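Local structure of BtGH115A (Bacteroides thetaiotaomicron, 5BY3) at residues 480-483 with 484-487; 524-527 with 528-532. The protein probably removes 4-O-methyl-glucuronic acid from decorated arabinogalactans, as a family GH115 alpha-glucuronidase. One frame throughout, in Å; residues are numbered along the deposited sequence.

Interaction 1. Residues 480-483 with 484-487; sequences KTIL and SVMQ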
loop_
_atom_site.group_PDB
_atom_site.type_symbol
_atom_site.label_atom_id
_atom_site.label_comp_id
_atom_site.label_asym_id
_atom_site.label_seq_id
_atom_site.Cartn_x
_atom_site.Cartn_y
_atom_site.Cartn_z
ATOM N N LYS A 480 16.313 -14.178 12.172
ATOM C CA LYS A 480 17.525 -13.631 12.752
ATOM C C LYS A 480 18.500 -13.333 11.626
ATOM O O LYS A 480 19.278 -12.377 11.688
ATOM C CB LYS A 480 18.140 -14.627 13.749
ATOM C CG LYS A 480 18.924 -14.002 14.910
ATOM C CD LYS A 480 19.697 -15.106 15.631
ATOM C CE LYS A 480 21.076 -14.672 16.131
ATOM N NZ LYS A 480 21.149 -14.631 17.622
ATOM N N THR A 481 18.450 -14.152 10.594
ATOM C CA THR A 481 19.363 -13.938 9.488
ATOM C C THR A 481 18.671 -13.021 8.447
ATOM O O THR A 481 19.319 -12.186 7.806
ATOM C CB THR A 481 19.949 -15.275 8.913
ATOM O OG1 THR A 481 19.430 -15.549 7.613
ATOM C CG2 THR A 481 19.684 -16.518 9.852
ATOM N N ILE A 482 17.349 -13.136 8.349
ATOM C CA ILE A 482 16.596 -12.565 7.241
ATOM C C ILE A 482 16.190 -11.086 7.408
ATOM O O ILE A 482 16.047 -10.387 6.415
ATOM C CB ILE A 482 15.404 -13.502 6.872
ATOM C CG1 ILE A 482 15.906 -14.764 6.156
ATOM C CG2 ILE A 482 14.341 -12.824 6.027
ATOM C CD1 ILE A 482 17.120 -14.592 5.251
ATOM N N LEU A 483 16.021 -10.624 8.648
ATOM C CA LEU A 483 15.617 -9.248 8.935
ATOM C C LEU A 483 16.475 -8.222 8.214
ATOM O O LEU A 483 15.940 -7.298 7.616
ATOM C CB LEU A 483 15.554 -8.943 10.459
ATOM C CG LEU A 483 15.483 -7.475 10.963
ATOM C CD1 LEU A 483 14.272 -6.691 10.466
ATOM C CD2 LEU A 483 15.487 -7.452 12.459
ATOM N N SER A 484 17.792 -8.372 8.309
ATOM C CA SER A 484 18.720 -7.434 7.667
ATOM C C SER A 484 18.683 -7.571 6.144
ATOM O O SER A 484 18.872 -6.600 5.439
ATOM C CB SER A 484 20.155 -7.607 8.192
ATOM O OG SER A 484 20.739 -8.798 7.678
ATOM N N VAL A 485 18.439 -8.777 5.653
ATOM C CA VAL A 485 18.218 -9.004 4.211
ATOM C C VAL A 485 17.012 -8.244 3.633
ATOM O O VAL A 485 17.131 -7.579 2.587
ATOM C CB VAL A 485 18.146 -10.493 3.896
ATOM C CG1 VAL A 485 17.537 -10.743 2.546
ATOM C CG2 VAL A 485 19.549 -11.081 3.987
HETATM N N MSE A 486 15.870 -8.324 4.321
HETATM C CA MSE A 486 14.652 -7.593 3.914
HETATM C C MSE A 486 14.925 -6.113 3.971
HETATM O O MSE A 486 14.604 -5.373 3.040
HETATM C CB MSE A 486 13.459 -8.029 4.772
HETATM C CG MSE A 486 12.954 -9.458 4.495
HETATM SE SE MSE A 486 13.100 -10.105 2.628
HETATM C CE MSE A 486 11.442 -9.413 1.866
ATOM N N GLN A 487 15.564 -5.669 5.043
ATOM C CA GLN A 487 15.943 -4.278 5.167
ATOM C C GLN A 487 16.786 -3.819 3.972
ATOM O O GLN A 487 16.559 -2.747 3.416
ATOM C CB GLN A 487 16.690 -4.051 6.464
ATOM C CG GLN A 487 15.804 -4.094 7.703
ATOM C CD GLN A 487 16.614 -4.039 8.990
ATOM O OE1 GLN A 487 17.720 -4.594 9.073
ATOM N NE2 GLN A 487 16.071 -3.373 10.001
HETATM O O HOH W 1 18.970 -9.759 10.366
#
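Leu-483 and Gln-487 meet one turn apart on the alpha-helix 476-495, an i to i+4 pair in which backbone and side chains both take part. The backbone bond runs from Gln-487 N to Leu-483 O at 3.1 Å, with an N-H...O angle of 165°. The Gln-487 chain passes close to the same oxygen, its CG 3.2 Å from Leu-483 O. With CG anti to the backbone N (chi1 165°), Leu-483 brings CD1 to the amide end of Gln-487; CD1 of Leu-483 is 3.8 Å from NE2 of Gln-487. This is contact between a methyl group and an amide, and the two side chains run at a slant to each other. With an alanine in place of Gln-487, the CD1 branch of Leu-483 would probably lose its amide neighbour, opening a gap beside the Leu-483 carbonyl. Leu-483 also rests on Leu-466 and Lys-467, and Gln-487 on Thr-463, so this side of the turn faces helix 462-473.

A second i to i+4 pair, Ile-482 with Met-486 (selenomethionine), packs against helix 552-580 through Ile-482 on Val-559 and Met-486 on Val-563, and Met-486 also touches Leu-470. Met-486 N donates to Ile-482 O at 2.9 Å, nearly in line with the carbonyl bond (C=O...N 170°). The two side chains run side by side in the same direction, Ile-482 CG2 lying 3.9 Å from Met-486 CG. In place of a direct i to i+4 bond, a water joins Ser-484 N to Lys-480 O: it accepts the hydrogen at 2.7 Å from Ser-484 N and donates to Lys-480 O, 2.9 Å from that carbonyl oxygen.

Interaction 2. Residues 524-527 with 528-532; sequences REIN and ERLNA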
loop_
_atom_site.group_PDB
_atom_site.type_symbol
_atom_site.label_atom_id
_atom_site.label_comp_id
_atom_site.label_asym_id
_atom_site.label_seq_id
_atom_site.Cartn_x
_atom_site.Cartn_y
_atom_site.Cartn_z
ATOM N N ARG A 524 32.482 1.393 -10.303
ATOM C CA ARG A 524 32.624 1.137 -8.869
ATOM C C ARG A 524 31.243 0.975 -8.183
ATOM O O ARG A 524 30.967 -0.076 -7.607
ATOM C CB ARG A 524 33.533 2.195 -8.219
ATOM C CG ARG A 524 33.749 2.033 -6.722
ATOM C CD ARG A 524 34.284 3.326 -6.141
ATOM N NE ARG A 524 33.605 3.706 -4.889
ATOM C CZ ARG A 524 32.465 4.406 -4.787
ATOM N NH1 ARG A 524 31.815 4.829 -5.868
ATOM N NH2 ARG A 524 31.962 4.686 -3.583
ATOM N N GLU A 525 30.367 1.974 -8.318
ATOM C CA GLU A 525 28.977 1.918 -7.785
ATOM C C GLU A 525 28.174 0.698 -8.290
ATOM O O GLU A 525 27.381 0.114 -7.551
ATOM C CB GLU A 525 28.210 3.219 -8.114
ATOM C CG GLU A 525 28.674 4.450 -7.333
ATOM C CD GLU A 525 28.236 5.812 -7.921
ATOM O OE1 GLU A 525 28.019 5.942 -9.147
ATOM O OE2 GLU A 525 28.164 6.802 -7.144
ATOM N N ILE A 526 28.399 0.313 -9.545
ATOM C CA ILE A 526 27.711 -0.836 -10.135
ATOM C C ILE A 526 28.171 -2.125 -9.461
ATOM O O ILE A 526 27.339 -2.914 -8.986
ATOM C CB ILE A 526 27.900 -0.884 -11.665
ATOM C CG1 ILE A 526 27.122 0.240 -12.329
ATOM C CG2 ILE A 526 27.449 -2.216 -12.230
ATOM C CD1 ILE A 526 27.578 0.548 -13.734
ATOM N N ASN A 527 29.495 -2.305 -9.390
ATOM C CA ASN A 527 30.118 -3.445 -8.689
ATOM C C ASN A 527 29.697 -3.550 -7.242
ATOM O O ASN A 527 29.324 -4.635 -6.791
ATOM C CB ASN A 527 31.642 -3.379 -8.786
ATOM C CG ASN A 527 32.128 -3.684 -10.184
ATOM O OD1 ASN A 527 31.445 -4.359 -10.929
ATOM N ND2 ASN A 527 33.290 -3.177 -10.541
ATOM N N GLU A 528 29.742 -2.416 -6.548
ATOM C CA GLU A 528 29.303 -2.316 -5.163
ATOM C C GLU A 528 27.842 -2.802 -5.036
ATOM O O GLU A 528 27.547 -3.648 -4.191
ATOM C CB GLU A 528 29.544 -0.885 -4.657
ATOM C CG GLU A 528 29.298 -0.641 -3.178
ATOM C CD GLU A 528 29.848 0.695 -2.691
ATOM O OE1 GLU A 528 30.533 1.396 -3.473
ATOM O OE2 GLU A 528 29.603 1.048 -1.509
ATOM N N ARG A 529 26.960 -2.356 -5.937
ATOM C CA ARG A 529 25.546 -2.748 -5.925
ATOM C C ARG A 529 25.424 -4.237 -6.292
ATOM O O ARG A 529 24.712 -4.997 -5.611
ATOM C CB ARG A 529 24.698 -1.829 -6.860
ATOM C CG ARG A 529 23.166 -2.030 -6.825
ATOM C CD ARG A 529 22.377 -1.126 -7.793
ATOM N NE ARG A 529 20.945 -1.488 -7.923
ATOM C CZ ARG A 529 19.957 -1.065 -7.107
ATOM N NH1 ARG A 529 20.199 -0.210 -6.090
ATOM N NH2 ARG A 529 18.707 -1.480 -7.326
ATOM N N LEU A 530 26.095 -4.658 -7.364
ATOM C CA LEU A 530 26.116 -6.096 -7.754
ATOM C C LEU A 530 26.458 -7.071 -6.643
ATOM O O LEU A 530 25.838 -8.135 -6.561
ATOM C CB LEU A 530 27.025 -6.352 -8.972
ATOM C CG LEU A 530 26.282 -6.018 -10.262
ATOM C CD1 LEU A 530 27.151 -6.141 -11.498
ATOM C CD2 LEU A 530 25.026 -6.881 -10.341
ATOM N N ASN A 531 27.403 -6.669 -5.774
ATOM C CA ASN A 531 27.870 -7.471 -4.646
ATOM C C ASN A 531 26.971 -7.486 -3.448
ATOM O O ASN A 531 26.819 -8.558 -2.826
ATOM C CB ASN A 531 29.283 -7.082 -4.213
ATOM C CG ASN A 531 30.336 -7.875 -4.964
ATOM O OD1 ASN A 531 30.739 -8.964 -4.536
ATOM N ND2 ASN A 531 30.738 -7.371 -6.123
ATOM N N ALA A 532 26.396 -6.318 -3.118
ATOM C CA ALA A 532 25.408 -6.223 -2.051
ATOM C C ALA A 532 24.271 -7.192 -2.377
ATOM O O ALA A 532 23.867 -7.960 -1.515
ATOM C CB ALA A 532 24.902 -4.778 -1.853
#
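Asn-527 O is gripped twice by Asn-531, one turn later on the alpha-helix 523-543. Asn-531 N makes the i to i+4 bond to Asn-527 O at 3.0 Å, while Asn-531 ND2 adds a second at 3.2 Å. The two donors approach from opposite faces of the carbonyl plane. The side-chain bond is straight at the hydrogen (168°), and the oxygen lies within the Asn-531 amide plane, although ND2 sits above the plane of the carbonyl it reaches. This second bond would restrain the rotation of the Asn-531 amide.

On another flank Arg-524 and Glu-528 lie side by side and point the same way. Glu-528 has CG anti to the backbone N (chi1 -173°) and runs on extended, which brings OE1 up to the guanidinium. Their salt bridge, 3.6 Å from Arg-524 NH2 to Glu-528 OE1, is purely electrostatic: OE1 lies 3.5 Å above the guanidinium plane, toward its rim, so no N-H points at it; the carboxylate plane is turned 87° to the guanidinium. The stronger partner of Arg-524 is Asp-640, whose OD1 forms a salt bridge with NH1.

The inner flank faces helix 552-580, with Ile-526 on Leu-574 and Leu-530 on Tyr-575. Arg-529 hydrogen-bonds through NE to Asn-570 OD1 and through NH1 to Leu-492 O. The backbone bond from Leu-530 N to Ile-526 O is 2.7 Å, and beside it Ile-526 CG2 meets Leu-530 CD1 at 4.0 Å.

How the interactions relate
Along the chain, interaction 1 lies on helix 476-495 and closes before interaction 2 opens on helix 523-543, so the two are in series, without nesting or crossing. Each joins neighbouring turns of a single helix and closes no long loop. Their centres are 19 Å apart and their nearest atoms about 8 Å apart, without touching. The two helices nevertheless meet: Val-485 of 480-487 packs on Thr-539 and Val-540, farther along the helix that carries 524-532. Both interactions also pack against helix 552-580, interaction 1 around Val-563 and interaction 2 around Leu-574, which places them on one helical bundle.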